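Local coordinates for ethanolamine utilization protein (Clostridium perfringens, PDB 6ARD) that probably forms part of the protein shell of the ethanolamine-utilization microcompartment, as a trimer-forming member of the BMC-domain family, at residues Ala157-Asp162 with Ala204-Ser209. Numbering follows the deposited sequence.
Sequences AMYALD and AEAVQS
The Y159 ring meets A206 and S209 of helix 193-212 obliquely, along the side that carries CD2 and CE2: the methyl of A206 comes to 4.0 Å from CD2, and S209 OG sits 4.0 Å from CE2. CG is anti to the backbone N (chi1 -179°), which swings the ring out across the gap between the two helices. The S209 hydroxyl is already engaged by its own helix, donating to A206 O at 2.9 Å from a position tilted 21° out of the carbonyl plane, so the ring meets a hydroxyl already bonded to the A206 carbonyl one turn back. Next to the ring, A160 and A206 meet directly. A206 CB touches both CA and CB of A160, 3.5 Å to the latter, and V207 CG2, turned anti to the carbonyl carbon, is the branch that reaches the A160 methyl CB, at 3.6 Å. With alanine facing alanine, the axes of the two short segments approach to 8.1 Å, and no hydrogen bond crosses the interface; it is held by apolar contact. F203 also packs on A160, while V207 and A157 both rest on A152 of strand 146-152. I16 of the second subunit also packs against Y159, and S20 of that subunit donates its backbone N-H to D162 OD1. The N-to-C directions of the two segments differ by 140°, roughly antiparallel, an alanine-lined pairing of helices 154-167 and 193-212, which pack together on the antiparallel sheet that includes strand 146-152 in the alpha/beta fold of the second BMC domain, here close to a subunit interface of the trimer.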
loop_
_atom_site.group_PDB
_atom_site.type_symbol
_atom_site.label_atom_id
_atom_site.label_comp_id
_atom_site.label_asym_id
_atom_site.label_seq_id
_atom_site.Cartn_x
_atom_site.Cartn_y
_atom_site.Cartn_z
ATOM N N ALA B 157 7.537 17.146 4.501
ATOM C CA ALA B 157 8.255 16.488 5.588
ATOM C C ALA B 157 9.760 16.539 5.366
ATOM O O ALA B 157 10.524 16.843 6.289
ATOM C CB ALA B 157 7.784 15.040 5.725
ATOM N N MET B 158 10.209 16.241 4.146
ATOM C CA MET B 158 11.641 16.248 3.877
ATOM C C MET B 158 12.222 17.643 4.062
ATOM O O MET B 158 13.302 17.804 4.643
ATOM C CB MET B 158 11.911 15.732 2.466
ATOM C CG MET B 158 11.374 14.331 2.221
ATOM S SD MET B 158 12.013 13.119 3.386
ATOM C CE MET B 158 13.737 13.102 2.925
ATOM N N TYR B 159 11.521 18.664 3.572
ATOM C CA TYR B 159 11.974 20.036 3.764
ATOM C C TYR B 159 11.916 20.435 5.234
ATOM O O TYR B 159 12.869 21.014 5.769
ATOM C CB TYR B 159 11.125 20.984 2.918
ATOM C CG TYR B 159 11.539 22.432 3.029
ATOM C CD1 TYR B 159 12.599 22.932 2.284
ATOM C CD2 TYR B 159 10.858 23.304 3.865
ATOM C CE1 TYR B 159 12.976 24.256 2.380
ATOM C CE2 TYR B 159 11.229 24.630 3.970
ATOM C CZ TYR B 159 12.288 25.101 3.224
ATOM O OH TYR B 159 12.658 26.422 3.323
ATOM N N ALA B 160 10.805 20.125 5.904
ATOM C CA ALA B 160 10.620 20.569 7.282
ATOM C C ALA B 160 11.506 19.803 8.257
ATOM O O ALA B 160 11.939 20.368 9.267
ATOM C CB ALA B 160 9.152 20.431 7.679
ATOM N N LEU B 161 11.776 18.523 7.992
ATOM C CA LEU B 161 12.730 17.793 8.819
ATOM C C LEU B 161 14.106 18.443 8.761
ATOM O O LEU B 161 14.800 18.547 9.780
ATOM C CB LEU B 161 12.813 16.332 8.374
ATOM C CG LEU B 161 11.650 15.416 8.757
ATOM C CD1 LEU B 161 11.846 14.027 8.151
ATOM C CD2 LEU B 161 11.501 15.318 10.270
ATOM N N ASP B 162 14.518 18.888 7.573
ATOM C CA ASP B 162 15.806 19.555 7.445
ATOM C C ASP B 162 15.823 20.859 8.236
ATOM O O ASP B 162 16.808 21.171 8.914
ATOM C CB ASP B 162 16.108 19.811 5.971
ATOM C CG ASP B 162 17.490 20.369 5.754
ATOM O OD1 ASP B 162 18.468 19.605 5.890
ATOM O OD2 ASP B 162 17.597 21.575 5.456
ATOM N N ALA B 204 6.862 22.796 12.241
ATOM C CA ALA B 204 5.561 23.383 11.935
ATOM C C ALA B 204 5.710 24.608 11.039
ATOM O O ALA B 204 4.942 24.787 10.087
ATOM C CB ALA B 204 4.834 23.746 13.229
ATOM N N GLU B 205 6.698 25.460 11.328
ATOM C CA GLU B 205 6.917 26.654 10.517
ATOM C C GLU B 205 7.265 26.299 9.077
ATOM O O GLU B 205 6.786 26.945 8.137
ATOM C CB GLU B 205 8.030 27.500 11.140
ATOM C CG GLU B 205 8.346 28.785 10.389
ATOM C CD GLU B 205 9.463 29.586 11.042
ATOM O OE1 GLU B 205 9.288 30.808 11.230
ATOM O OE2 GLU B 205 10.511 28.993 11.378
ATOM N N ALA B 206 8.102 25.279 8.882
ATOM C CA ALA B 206 8.523 24.916 7.533
ATOM C C ALA B 206 7.364 24.360 6.714
ATOM O O ALA B 206 7.218 24.697 5.534
ATOM C CB ALA B 206 9.665 23.905 7.597
ATOM N N VAL B 207 6.533 23.506 7.315
ATOM C CA VAL B 207 5.388 22.966 6.589
ATOM C C VAL B 207 4.464 24.095 6.148
ATOM O O VAL B 207 3.936 24.085 5.030
ATOM C CB VAL B 207 4.642 21.925 7.447
ATOM C CG1 VAL B 207 3.371 21.462 6.741
ATOM C CG2 VAL B 207 5.544 20.732 7.751
ATOM N N GLN B 208 4.258 25.084 7.016
ATOM C CA GLN B 208 3.381 26.197 6.669
ATOM C C GLN B 208 3.951 27.021 5.521
ATOM O O GLN B 208 3.202 27.503 4.665
ATOM C CB GLN B 208 3.149 27.084 7.890
ATOM C CG GLN B 208 2.318 26.438 8.980
ATOM C CD GLN B 208 2.100 27.368 10.151
ATOM O OE1 GLN B 208 1.136 28.133 10.179
ATOM N NE2 GLN B 208 3.002 27.315 11.126
ATOM N N SER B 209 5.273 27.204 5.486
ATOM C CA SER B 209 5.867 27.998 4.414
ATOM C C SER B 209 5.714 27.297 3.070
ATOM O O SER B 209 5.432 27.945 2.055
ATOM C CB SER B 209 7.341 28.279 4.707
ATOM O OG SER B 209 8.155 27.175 4.356
#